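Local coordinates for protein HTP-2 (Caenorhabditis elegans, PDB 4TZM) that binds a short closure-motif peptide of HTP-3 through its HORMA domain and so probably helps assemble the meiotic chromosome axis, at residues Ala99-Leu105 with Lys128-Phe132; Leu92-Ala96 with Ile211-Asp215; Ala121-Phe125 with Leu186-Pro190; Tyr47-Ala52 with Cys76-Phe81; Lys16-Asp20 with Tyr161-Glu165. One frame throughout, in Å; residues are numbered along the deposited sequence.

Overall arrangement
All five contacts belong to the core of the HORMA domain or to segments laid against it. Along the chain, contact 4 (helix 35-56 with strand 75-79) closes before contacts 1 and 2 open, and these two share helix 84-102; their centres are 14 Å apart and they touch, as do contacts 2 and 4 through Leu93. Contact 1 shares strand 123-133 with contact 3, whose centre is 27 Å away. Contact 5, centred 35 Å from the centre of contact 3, brings the N-terminal arm to helix 164-185. Contact 2 includes Phe214 and Asp215, which pair with the bound HTP-3 peptide, so helix 84-102 links the packing of contact 1 to the peptide-binding segment.

Contact 1. Residues Ala99-Leu105 with Lys128-Phe132; sequences ATKDGFL and KFIYF
The last turn of helix 84-102 breaks at Gly103, and the chain turns through Phe104 (psi -10°) and becomes extended at Leu105, the start of strand 105-113; residues 128-132 form an extended strand beside it. CA atoms are nearest for Gly103 and Tyr131 (6.8 Å) and for Leu105 and Phe129 (7.2 Å). Gly103, at phi 84° and psi 34°, is the C' residue of a Schellman motif, with Phe104 N bonded to Ala99 O at 2.9 Å. A side chain there would be jammed against the preceding carbonyl, so glycine suits the site. This helix end packs on the antiparallel sheet of the HORMA domain. Tyr131 (chi1 m) supplies the centre: its OH donates to Leu105 O at 2.6 Å, while Gly103 CA sits over one ring face, a CH-pi contact 3.9 Å from the centroid. Leu105 (t, p) sets CD2 3.8 Å from Phe129 CE1. Thr100 (p) lays CG2 over a face of the Phe129 ring, 4.2 Å from CE2; its OG1 bonds back to Gly97 O.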
# COMPACT_ATOMS: atom_id res chain seq x y z
N ALA A 99 4.40 0.65 11.47
CA ALA A 99 5.82 0.38 11.39
C ALA A 99 6.57 1.36 10.48
O ALA A 99 7.80 1.39 10.48
CB ALA A 99 6.06 -1.05 10.93
N THR A 100 5.85 2.16 9.69
CA THR A 100 6.53 3.17 8.87
C THR A 100 6.91 4.38 9.72
O THR A 100 7.80 5.15 9.35
CB THR A 100 5.70 3.64 7.65
OG1 THR A 100 4.53 4.35 8.10
CG2 THR A 100 5.28 2.47 6.78
N LYS A 101 6.24 4.55 10.86
CA LYS A 101 6.58 5.64 11.78
C LYS A 101 7.94 5.37 12.41
O LYS A 101 8.79 6.26 12.48
CB LYS A 101 5.52 5.80 12.86
CG LYS A 101 4.18 6.21 12.31
CD LYS A 101 3.19 6.52 13.40
CE LYS A 101 1.97 7.19 12.81
NZ LYS A 101 0.84 7.25 13.77
N ASP A 102 8.14 4.14 12.85
CA ASP A 102 9.43 3.72 13.39
C ASP A 102 10.47 3.64 12.27
O ASP A 102 11.66 3.77 12.52
CB ASP A 102 9.30 2.36 14.09
CG ASP A 102 8.22 2.35 15.16
OD1 ASP A 102 7.20 3.05 14.99
OD2 ASP A 102 8.39 1.62 16.16
N GLY A 103 10.00 3.43 11.04
CA GLY A 103 10.88 3.30 9.90
C GLY A 103 11.42 1.89 9.73
O GLY A 103 12.55 1.71 9.26
N PHE A 104 10.62 0.90 10.09
CA PHE A 104 11.10 -0.48 10.16
C PHE A 104 10.54 -1.37 9.05
O PHE A 104 11.00 -2.50 8.87
CB PHE A 104 10.74 -1.10 11.52
CG PHE A 104 11.46 -0.47 12.68
CD1 PHE A 104 12.62 0.28 12.48
CD2 PHE A 104 10.99 -0.63 13.97
CE1 PHE A 104 13.28 0.86 13.55
CE2 PHE A 104 11.65 -0.06 15.04
CZ PHE A 104 12.80 0.69 14.83
N LEU A 105 9.56 -0.87 8.31
CA LEU A 105 8.92 -1.66 7.26
C LEU A 105 9.55 -1.43 5.89
O LEU A 105 9.55 -0.31 5.38
CB LEU A 105 7.42 -1.35 7.20
CG LEU A 105 6.65 -2.19 6.19
CD1 LEU A 105 6.61 -3.64 6.65
CD2 LEU A 105 5.25 -1.64 5.98
N LYS A 128 6.64 -1.33 -1.69
CA LYS A 128 7.98 -1.18 -1.13
C LYS A 128 8.24 0.26 -0.73
O LYS A 128 7.82 1.20 -1.41
CB LYS A 128 9.03 -1.64 -2.14
CG LYS A 128 8.92 -3.11 -2.52
CD LYS A 128 9.87 -3.46 -3.66
CE LYS A 128 9.77 -4.93 -4.03
NZ LYS A 128 10.68 -5.30 -5.14
N PHE A 129 8.95 0.45 0.38
CA PHE A 129 9.08 1.77 0.98
C PHE A 129 10.51 2.31 0.95
O PHE A 129 11.49 1.56 0.89
CB PHE A 129 8.54 1.74 2.41
CG PHE A 129 7.06 1.51 2.49
CD1 PHE A 129 6.53 0.23 2.53
CD2 PHE A 129 6.18 2.59 2.51
CE1 PHE A 129 5.16 0.02 2.59
CE2 PHE A 129 4.81 2.39 2.57
CZ PHE A 129 4.30 1.11 2.61
N ILE A 130 10.61 3.64 0.96
CA ILE A 130 11.88 4.33 1.10
C ILE A 130 11.71 5.40 2.17
O ILE A 130 10.72 6.12 2.17
CB ILE A 130 12.35 4.99 -0.21
CG1 ILE A 130 12.46 3.95 -1.33
CG2 ILE A 130 13.68 5.71 -0.02
CD1 ILE A 130 12.75 4.54 -2.69
N TYR A 131 12.68 5.49 3.07
CA TYR A 131 12.61 6.47 4.14
C TYR A 131 13.61 7.59 3.87
O TYR A 131 14.72 7.34 3.40
CB TYR A 131 12.88 5.78 5.49
CG TYR A 131 11.82 4.74 5.80
CD1 TYR A 131 10.62 5.10 6.38
CD2 TYR A 131 12.02 3.40 5.48
CE1 TYR A 131 9.64 4.16 6.65
CE2 TYR A 131 11.05 2.45 5.75
CZ TYR A 131 9.86 2.84 6.34
OH TYR A 131 8.88 1.91 6.62
N PHE A 132 13.20 8.83 4.13
CA PHE A 132 14.09 9.97 3.90
C PHE A 132 14.44 10.67 5.20
O PHE A 132 13.70 10.61 6.19
CB PHE A 132 13.45 10.96 2.93
CG PHE A 132 13.28 10.44 1.54
CD1 PHE A 132 12.17 9.68 1.20
CD2 PHE A 132 14.23 10.71 0.56
CE1 PHE A 132 12.01 9.19 -0.08
CE2 PHE A 132 14.07 10.22 -0.73
CZ PHE A 132 12.96 9.46 -1.05

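Contact 2. Residues Leu92-Ala96 with Ile211-Asp215; sequences LLRAA and IDGFD
Leu92, Ala95 and Phe214 bury the most surface where one side of helix 84-102 meets a type II beta turn running from Ile211 to Phe214. The turn is closed by Phe214 N to Ile211 O at 3.1 Å, and its third residue, Gly213, has phi 104° and psi -13°, where a side chain would strike the preceding carbonyl. A CB there would also clash with Leu92 CD2. The closest CA pairs are Leu92-Gly213 and Ala95-Asp212, both 5.9 Å. Leu92 (m, t) reaches along the turn, with CD2 3.9 Å from Gly213 O and 4.1 Å from Phe214 CE1. Phe214 (chi1 m) brings its ring edge to Leu92 O, CE1 lying 3.6 Å away. Ala95 is small enough for the turn to come close: its CB is 3.3 Å from Asp212 O and 3.6 Å from Ile211 CG2. No hydrogen bond joins the two segments; they meet by packing. Ile211 and Phe214 also pack on strand 193-201, and Leu93 turns to helix 35-56; Phe214 and Asp215 pair antiparallel with a strand of the bound HTP-3 peptide, consistent with the safety belt of HORMA domains.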
# COMPACT_ATOMS: atom_id res chain seq x y z
N LEU A 92 -4.36 -5.74 10.69
CA LEU A 92 -3.14 -6.19 10.03
C LEU A 92 -2.49 -5.02 9.29
O LEU A 92 -1.32 -4.72 9.49
CB LEU A 92 -3.42 -7.32 9.05
CG LEU A 92 -3.80 -8.68 9.62
CD1 LEU A 92 -4.15 -9.62 8.49
CD2 LEU A 92 -2.65 -9.22 10.44
N LEU A 93 -3.29 -4.36 8.46
CA LEU A 93 -2.80 -3.28 7.62
C LEU A 93 -2.37 -2.08 8.45
O LEU A 93 -1.43 -1.38 8.09
CB LEU A 93 -3.86 -2.88 6.60
CG LEU A 93 -4.31 -4.02 5.70
CD1 LEU A 93 -5.41 -3.56 4.75
CD2 LEU A 93 -3.12 -4.57 4.93
N ARG A 94 -3.06 -1.85 9.57
CA ARG A 94 -2.75 -0.72 10.44
C ARG A 94 -1.44 -0.98 11.18
O ARG A 94 -0.62 -0.07 11.36
CB ARG A 94 -3.87 -0.48 11.44
CG ARG A 94 -3.58 0.64 12.44
CD ARG A 94 -3.56 2.00 11.77
NE ARG A 94 -3.15 3.07 12.68
CZ ARG A 94 -3.97 3.66 13.55
NH1 ARG A 94 -5.24 3.29 13.62
NH2 ARG A 94 -3.52 4.62 14.35
N ALA A 95 -1.23 -2.23 11.59
CA ALA A 95 -0.00 -2.61 12.27
C ALA A 95 1.21 -2.41 11.36
O ALA A 95 2.23 -1.90 11.80
CB ALA A 95 -0.08 -4.06 12.74
N ALA A 96 1.08 -2.83 10.11
CA ALA A 96 2.16 -2.70 9.14
C ALA A 96 2.43 -1.23 8.85
O ALA A 96 3.58 -0.80 8.76
CB ALA A 96 1.83 -3.46 7.87
N ILE A 211 5.88 -6.75 14.33
CA ILE A 211 4.62 -6.16 13.93
C ILE A 211 3.47 -7.07 14.36
O ILE A 211 3.50 -8.28 14.12
CB ILE A 211 4.60 -5.87 12.42
CG1 ILE A 211 5.72 -4.88 12.09
CG2 ILE A 211 3.24 -5.32 12.00
CD1 ILE A 211 5.96 -4.68 10.62
N ASP A 212 2.48 -6.48 15.03
CA ASP A 212 1.37 -7.24 15.58
C ASP A 212 0.57 -7.91 14.46
O ASP A 212 0.12 -7.24 13.52
CB ASP A 212 0.46 -6.35 16.42
CG ASP A 212 -0.42 -7.14 17.38
OD1 ASP A 212 -0.01 -8.24 17.80
OD2 ASP A 212 -1.53 -6.66 17.72
N GLY A 213 0.40 -9.22 14.56
CA GLY A 213 -0.37 -9.97 13.59
C GLY A 213 0.51 -10.74 12.64
O GLY A 213 0.04 -11.61 11.90
N PHE A 214 1.80 -10.44 12.65
CA PHE A 214 2.75 -11.07 11.75
C PHE A 214 3.79 -11.89 12.53
O PHE A 214 4.67 -11.33 13.18
CB PHE A 214 3.46 -10.03 10.88
CG PHE A 214 2.55 -9.29 9.94
CD1 PHE A 214 1.82 -8.19 10.36
CD2 PHE A 214 2.44 -9.69 8.61
CE1 PHE A 214 0.99 -7.50 9.48
CE2 PHE A 214 1.61 -9.01 7.73
CZ PHE A 214 0.89 -7.92 8.17
N ASP A 215 3.66 -13.21 12.46
CA ASP A 215 4.65 -14.11 13.05
C ASP A 215 5.91 -14.09 12.20
O ASP A 215 5.84 -14.02 10.98
CB ASP A 215 4.09 -15.53 13.15
CG ASP A 215 2.68 -15.57 13.69
OD1 ASP A 215 2.37 -14.75 14.58
OD2 ASP A 215 1.88 -16.41 13.23

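Contact 3. Residues Ala121-Phe125 with Leu186-Pro190; sequences AIEVF and LEPLP
A classic beta bulge, in which Ile122 and Glu123 both face Val112, opens strand 123-133 and presents two successive side chains to the connection that follows helix 164-185. Ile122 has phi -106° and psi -13°, and the chain takes up beta conformation from Glu123 on. Residues 186-190 are extended, with phi and psi near those of polyproline II, as suits a segment holding two prolines. The end-to-end directions of the touching parts, Ile122 to Phe125 and Leu186 to Pro190, lie 133° apart, and the backbones stay well separated: Glu123 CA and Leu189 CA, the nearest pair, are 8.7 Å apart, so side chains fill the gap. Ile122 (p, t) sends CD1 to within 3.9 Å of Pro190 CD and 4.4 Å of Leu189 CD2. Leu186 (m, t) places CD1 4.0 Å from Phe125 CZ, at the ring edge. Between these apolar patches Glu123 (t, t) stretches out, its OE1 3.9 Å from Leu186 CD1 and its OE2 3.7 Å from Leu189 CD2. The carboxylate is not stranded there: OE1 bonds to Ser248 OG and forms a salt bridge with Arg57, which also binds Glu187 O and so ties both segments together. The arrangement fits the HORMA fold, where the chain leaves the last long helix, crosses the end of the central sheet and returns as strand 193-201, antiparallel to 105-113.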
# COMPACT_ATOMS: atom_id res chain seq x y z
N ALA A 121 4.50 -17.73 -5.27
CA ALA A 121 3.17 -17.18 -5.48
C ALA A 121 2.73 -17.23 -6.94
O ALA A 121 3.55 -17.39 -7.84
CB ALA A 121 3.12 -15.75 -4.97
N ILE A 122 1.42 -17.09 -7.15
CA ILE A 122 0.86 -17.03 -8.49
C ILE A 122 0.43 -15.59 -8.79
O ILE A 122 0.16 -15.24 -9.93
CB ILE A 122 -0.34 -17.98 -8.65
CG1 ILE A 122 -1.54 -17.49 -7.84
CG2 ILE A 122 0.05 -19.40 -8.24
CD1 ILE A 122 -2.86 -18.13 -8.26
N GLU A 123 0.37 -14.77 -7.74
CA GLU A 123 0.05 -13.35 -7.87
C GLU A 123 0.53 -12.57 -6.64
O GLU A 123 0.33 -12.99 -5.51
CB GLU A 123 -1.46 -13.16 -8.05
CG GLU A 123 -1.89 -11.72 -8.24
CD GLU A 123 -3.30 -11.60 -8.80
OE1 GLU A 123 -3.49 -11.83 -10.02
OE2 GLU A 123 -4.22 -11.28 -8.02
N VAL A 124 1.17 -11.42 -6.88
CA VAL A 124 1.68 -10.58 -5.80
C VAL A 124 1.39 -9.10 -6.02
O VAL A 124 1.68 -8.56 -7.08
CB VAL A 124 3.20 -10.75 -5.61
CG1 VAL A 124 3.73 -9.74 -4.61
CG2 VAL A 124 3.54 -12.16 -5.17
N PHE A 125 0.81 -8.46 -5.01
CA PHE A 125 0.71 -7.00 -4.99
C PHE A 125 1.63 -6.46 -3.90
O PHE A 125 1.36 -6.65 -2.71
CB PHE A 125 -0.73 -6.56 -4.77
CG PHE A 125 -1.59 -6.67 -5.99
CD1 PHE A 125 -2.19 -7.88 -6.32
CD2 PHE A 125 -1.80 -5.58 -6.81
CE1 PHE A 125 -2.99 -7.99 -7.45
CE2 PHE A 125 -2.59 -5.68 -7.94
CZ PHE A 125 -3.19 -6.89 -8.26
N LEU A 186 -6.08 -8.05 -15.87
CA LEU A 186 -5.82 -9.35 -15.25
C LEU A 186 -6.93 -10.36 -15.54
O LEU A 186 -8.11 -10.00 -15.60
CB LEU A 186 -5.64 -9.21 -13.74
CG LEU A 186 -4.39 -8.47 -13.26
CD1 LEU A 186 -4.32 -8.47 -11.74
CD2 LEU A 186 -3.15 -9.11 -13.86
N GLU A 187 -6.54 -11.61 -15.74
CA GLU A 187 -7.49 -12.72 -15.77
C GLU A 187 -8.05 -12.93 -14.37
O GLU A 187 -7.42 -12.53 -13.39
CB GLU A 187 -6.83 -14.00 -16.27
CG GLU A 187 -7.13 -14.37 -17.72
CD GLU A 187 -6.74 -15.80 -18.04
OE1 GLU A 187 -6.18 -16.47 -17.15
OE2 GLU A 187 -7.01 -16.26 -19.17
N PRO A 188 -9.24 -13.55 -14.27
CA PRO A 188 -9.77 -13.89 -12.94
C PRO A 188 -8.86 -14.87 -12.21
O PRO A 188 -8.19 -15.68 -12.86
CB PRO A 188 -11.12 -14.55 -13.26
CG PRO A 188 -11.50 -14.02 -14.63
CD PRO A 188 -10.19 -13.85 -15.35
N LEU A 189 -8.83 -14.80 -10.88
CA LEU A 189 -8.06 -15.75 -10.09
C LEU A 189 -8.67 -17.15 -10.22
O LEU A 189 -9.87 -17.29 -10.45
CB LEU A 189 -8.02 -15.32 -8.62
CG LEU A 189 -7.03 -14.22 -8.26
CD1 LEU A 189 -7.17 -13.81 -6.80
CD2 LEU A 189 -5.61 -14.66 -8.56
N PRO A 190 -7.83 -18.19 -10.09
CA PRO A 190 -8.31 -19.58 -10.13
C PRO A 190 -9.35 -19.87 -9.04
O PRO A 190 -9.50 -19.08 -8.11
CB PRO A 190 -7.03 -20.40 -9.89
CG PRO A 190 -5.93 -19.53 -10.38
CD PRO A 190 -6.35 -18.13 -10.02

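Contact 4. Residues Tyr47-Ala52 with Cys76-Phe81; sequences YVVFSA and CMTLSF
Leu79 and Tyr47 form the apolar centre where a beta hairpin, strands 65-69 and 75-79, packs crosswise on helix 35-56 of the HORMA domain. The axes of helix 47-52 and strand 76-79 approach to 6.8 Å at 106°, and CA atoms come nearest at Ser51-Thr78 (5.0 Å) and Ala52-Met77 (5.8 Å). Small residues allow this: Ser51 CB is 3.4 Å from Met77 O and 3.7 Å from Thr78 CA, a fit that a bulky residue would spoil. Leu79 (m, t) presents its CB to Tyr47 CE1 at 4.2 Å, and its side chain also meets Ala86 and Ile89 of helix 84-102. Farther back along the strand, Val48 CG1 meets Cys76 SG at 4.2 Å. At the outer end Phe81 (chi1 m) lies beside Tyr47 (chi1 t), with CE2 3.9 Å from Tyr47 CZ; their planes are 19° apart but slid so far, with centroids 5.7 Å apart, that the rings barely overlap. Polar groups then pin the strand to the helix. Tyr47 reaches past Thr78, its phenol being long enough for OH to donate to Leu79 O at 2.6 Å. The hydroxyl of Ser51 (m) serves both partners: OG accepts from Leu79 N at 3.2 Å and donates within the helix to Tyr47 O at 2.6 Å.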
# COMPACT_ATOMS: atom_id res chain seq x y z
N TYR A 47 -4.02 1.00 3.71
CA TYR A 47 -5.40 0.58 3.97
C TYR A 47 -6.28 0.69 2.73
O TYR A 47 -7.07 -0.20 2.43
CB TYR A 47 -5.99 1.40 5.12
CG TYR A 47 -7.49 1.27 5.31
CD1 TYR A 47 -8.04 0.19 6.00
CD2 TYR A 47 -8.35 2.24 4.82
CE1 TYR A 47 -9.41 0.07 6.18
CE2 TYR A 47 -9.72 2.13 4.99
CZ TYR A 47 -10.25 1.05 5.67
OH TYR A 47 -11.61 0.95 5.84
N VAL A 48 -6.13 1.79 2.00
CA VAL A 48 -6.99 2.05 0.85
C VAL A 48 -6.61 1.19 -0.35
O VAL A 48 -7.48 0.57 -0.96
CB VAL A 48 -6.95 3.54 0.45
CG1 VAL A 48 -7.67 3.75 -0.87
CG2 VAL A 48 -7.58 4.39 1.55
N VAL A 49 -5.33 1.14 -0.67
CA VAL A 49 -4.89 0.42 -1.86
C VAL A 49 -5.11 -1.09 -1.70
O VAL A 49 -5.65 -1.73 -2.59
CB VAL A 49 -3.41 0.71 -2.19
CG1 VAL A 49 -2.98 -0.08 -3.41
CG2 VAL A 49 -3.23 2.20 -2.45
N PHE A 50 -4.72 -1.65 -0.56
CA PHE A 50 -4.89 -3.08 -0.35
C PHE A 50 -6.35 -3.49 -0.20
O PHE A 50 -6.71 -4.62 -0.52
CB PHE A 50 -4.07 -3.55 0.85
CG PHE A 50 -2.63 -3.75 0.53
CD1 PHE A 50 -2.25 -4.71 -0.38
CD2 PHE A 50 -1.66 -2.96 1.12
CE1 PHE A 50 -0.91 -4.90 -0.70
CE2 PHE A 50 -0.32 -3.14 0.81
CZ PHE A 50 0.05 -4.11 -0.11
N SER A 51 -7.19 -2.57 0.26
CA SER A 51 -8.63 -2.80 0.26
C SER A 51 -9.14 -2.91 -1.17
O SER A 51 -9.91 -3.82 -1.50
CB SER A 51 -9.38 -1.69 0.98
OG SER A 51 -9.18 -1.77 2.38
N ALA A 52 -8.71 -1.98 -2.01
CA ALA A 52 -9.07 -1.97 -3.42
C ALA A 52 -8.63 -3.26 -4.09
O ALA A 52 -9.39 -3.86 -4.85
CB ALA A 52 -8.46 -0.76 -4.12
N CYS A 76 -14.08 3.91 -4.33
CA CYS A 76 -13.38 2.65 -4.08
C CYS A 76 -14.04 1.92 -2.91
O CYS A 76 -14.84 2.50 -2.18
CB CYS A 76 -11.90 2.91 -3.78
SG CYS A 76 -11.60 4.05 -2.41
N MET A 77 -13.70 0.65 -2.75
CA MET A 77 -14.23 -0.15 -1.65
C MET A 77 -13.17 -0.35 -0.57
O MET A 77 -12.14 -0.97 -0.80
CB MET A 77 -14.72 -1.51 -2.17
CG MET A 77 -15.79 -1.42 -3.26
SD MET A 77 -17.28 -0.54 -2.75
CE MET A 77 -18.03 -1.73 -1.63
N THR A 78 -13.44 0.19 0.62
CA THR A 78 -12.53 0.03 1.76
C THR A 78 -13.09 -0.97 2.76
O THR A 78 -14.31 -1.03 2.97
CB THR A 78 -12.29 1.37 2.49
OG1 THR A 78 -13.53 1.88 2.99
CG2 THR A 78 -11.65 2.38 1.55
N LEU A 79 -12.21 -1.75 3.39
CA LEU A 79 -12.63 -2.76 4.36
C LEU A 79 -13.48 -2.14 5.47
O LEU A 79 -13.18 -1.06 5.97
CB LEU A 79 -11.40 -3.46 4.95
CG LEU A 79 -10.70 -4.47 4.03
CD1 LEU A 79 -9.29 -4.77 4.53
CD2 LEU A 79 -11.51 -5.76 3.93
N SER A 80 -14.56 -2.83 5.83
CA SER A 80 -15.51 -2.32 6.81
C SER A 80 -15.14 -2.75 8.22
O SER A 80 -14.83 -3.91 8.46
CB SER A 80 -16.93 -2.78 6.47
OG SER A 80 -17.87 -2.25 7.39
N PHE A 81 -15.19 -1.80 9.15
CA PHE A 81 -14.82 -2.07 10.54
C PHE A 81 -15.96 -2.69 11.33
O PHE A 81 -15.78 -3.10 12.48
CB PHE A 81 -14.35 -0.78 11.22
CG PHE A 81 -12.99 -0.31 10.77
CD1 PHE A 81 -11.84 -0.80 11.36
CD2 PHE A 81 -12.87 0.61 9.74
CE1 PHE A 81 -10.59 -0.37 10.94
CE2 PHE A 81 -11.63 1.04 9.32
CZ PHE A 81 -10.49 0.55 9.92

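Contact 5. Residues Lys16-Asp20 with Tyr161-Glu165; sequences KDAID and YEGAE
This is a partly buried tether between the N-terminal arm, before helix 35-56, and the start of helix 164-185. The arm at residues 16-20 has no regular secondary structure, but Asp17 (phi -67°, psi 81°) centres an inverse gamma turn, with a weak bond from Ala18 N to Lys16 O. Across the contact, Gly163 takes the N-cap position (phi 112°, psi 166°), where a side chain would jam against the preceding carbonyl. Touching parts run 42° apart in direction, and Ala18 and Ala164 are the nearest CA pair at 5.4 Å. Asp17 (chi1 t) aims its carboxylate at the helix start, where OD1 accepts from Ala164 N at 2.8 Å. An acidic side chain suits this place because a first-turn backbone NH has no carbonyl of a preceding turn to bond. Ala164 CB packs 4.0 Å from Ala18 CA and 3.8 Å from Ile19 CG1; its small side chain lets the arm lie close. Ile19 (m, t) continues along the helix, with CD1 3.4 Å from Ala164 O. Within the arm, Ile19 bonds through its backbone to Ser30 and packs on Trp24, so the segment lies between helix 164-185 and the chain leading into helix 35-56.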
# COMPACT_ATOMS: atom_id res chain seq x y z
N LYS A 16 -1.35 27.71 1.20
CA LYS A 16 -0.80 26.70 2.11
C LYS A 16 -0.66 25.36 1.40
O LYS A 16 -1.60 24.90 0.75
CB LYS A 16 -1.69 26.54 3.34
CG LYS A 16 -1.35 27.47 4.50
CD LYS A 16 -2.11 27.07 5.75
CE LYS A 16 -1.63 27.85 6.96
NZ LYS A 16 -2.33 27.43 8.21
N ASP A 17 0.50 24.72 1.53
CA ASP A 17 0.68 23.40 0.95
C ASP A 17 -0.20 22.40 1.69
O ASP A 17 0.24 21.69 2.59
CB ASP A 17 2.14 22.96 1.02
CG ASP A 17 2.35 21.55 0.49
OD1 ASP A 17 1.57 21.12 -0.38
OD2 ASP A 17 3.29 20.87 0.96
N ALA A 18 -1.47 22.37 1.30
CA ALA A 18 -2.45 21.49 1.91
C ALA A 18 -3.62 21.29 0.96
O ALA A 18 -3.90 22.15 0.12
CB ALA A 18 -2.93 22.05 3.24
N ILE A 19 -4.30 20.16 1.09
CA ILE A 19 -5.43 19.87 0.22
C ILE A 19 -6.73 20.43 0.81
O ILE A 19 -7.10 20.12 1.94
CB ILE A 19 -5.57 18.36 -0.02
CG1 ILE A 19 -4.43 17.88 -0.92
CG2 ILE A 19 -6.92 18.04 -0.66
CD1 ILE A 19 -4.14 16.40 -0.80
N ASP A 20 -7.39 21.28 0.03
CA ASP A 20 -8.68 21.84 0.44
C ASP A 20 -9.80 21.09 -0.27
O ASP A 20 -10.32 21.56 -1.28
CB ASP A 20 -8.75 23.33 0.13
CG ASP A 20 -9.80 24.05 0.96
OD1 ASP A 20 -9.99 23.67 2.13
OD2 ASP A 20 -10.43 24.99 0.44
N TYR A 161 9.71 15.64 -3.10
CA TYR A 161 8.37 15.92 -2.60
C TYR A 161 7.87 17.20 -3.27
O TYR A 161 8.50 18.25 -3.16
CB TYR A 161 8.37 16.06 -1.07
CG TYR A 161 7.13 16.75 -0.56
CD1 TYR A 161 5.90 16.09 -0.54
CD2 TYR A 161 7.17 18.06 -0.10
CE1 TYR A 161 4.76 16.72 -0.08
CE2 TYR A 161 6.04 18.70 0.36
CZ TYR A 161 4.84 18.02 0.37
OH TYR A 161 3.71 18.66 0.83
N GLU A 162 6.74 17.10 -3.96
CA GLU A 162 6.27 18.19 -4.80
C GLU A 162 4.94 18.80 -4.35
O GLU A 162 4.29 19.52 -5.11
CB GLU A 162 6.15 17.72 -6.26
CG GLU A 162 7.45 17.23 -6.88
CD GLU A 162 8.41 18.37 -7.24
OE1 GLU A 162 8.14 19.53 -6.88
OE2 GLU A 162 9.44 18.09 -7.88
N GLY A 163 4.55 18.53 -3.11
CA GLY A 163 3.37 19.15 -2.55
C GLY A 163 2.22 18.19 -2.31
O GLY A 163 2.23 17.06 -2.80
N ALA A 164 1.23 18.64 -1.55
CA ALA A 164 0.08 17.81 -1.21
C ALA A 164 -0.75 17.46 -2.45
O ALA A 164 -1.21 16.32 -2.58
CB ALA A 164 -0.78 18.51 -0.18
N GLU A 165 -0.94 18.42 -3.34
CA GLU A 165 -1.76 18.18 -4.52
C GLU A 165 -1.13 17.10 -5.40
O GLU A 165 -1.85 16.28 -5.98
CB GLU A 165 -1.97 19.47 -5.31
CG GLU A 165 -2.94 20.45 -4.65
CD GLU A 165 -4.40 20.02 -4.74
OE1 GLU A 165 -4.69 19.07 -5.51
OE2 GLU A 165 -5.25 20.62 -4.06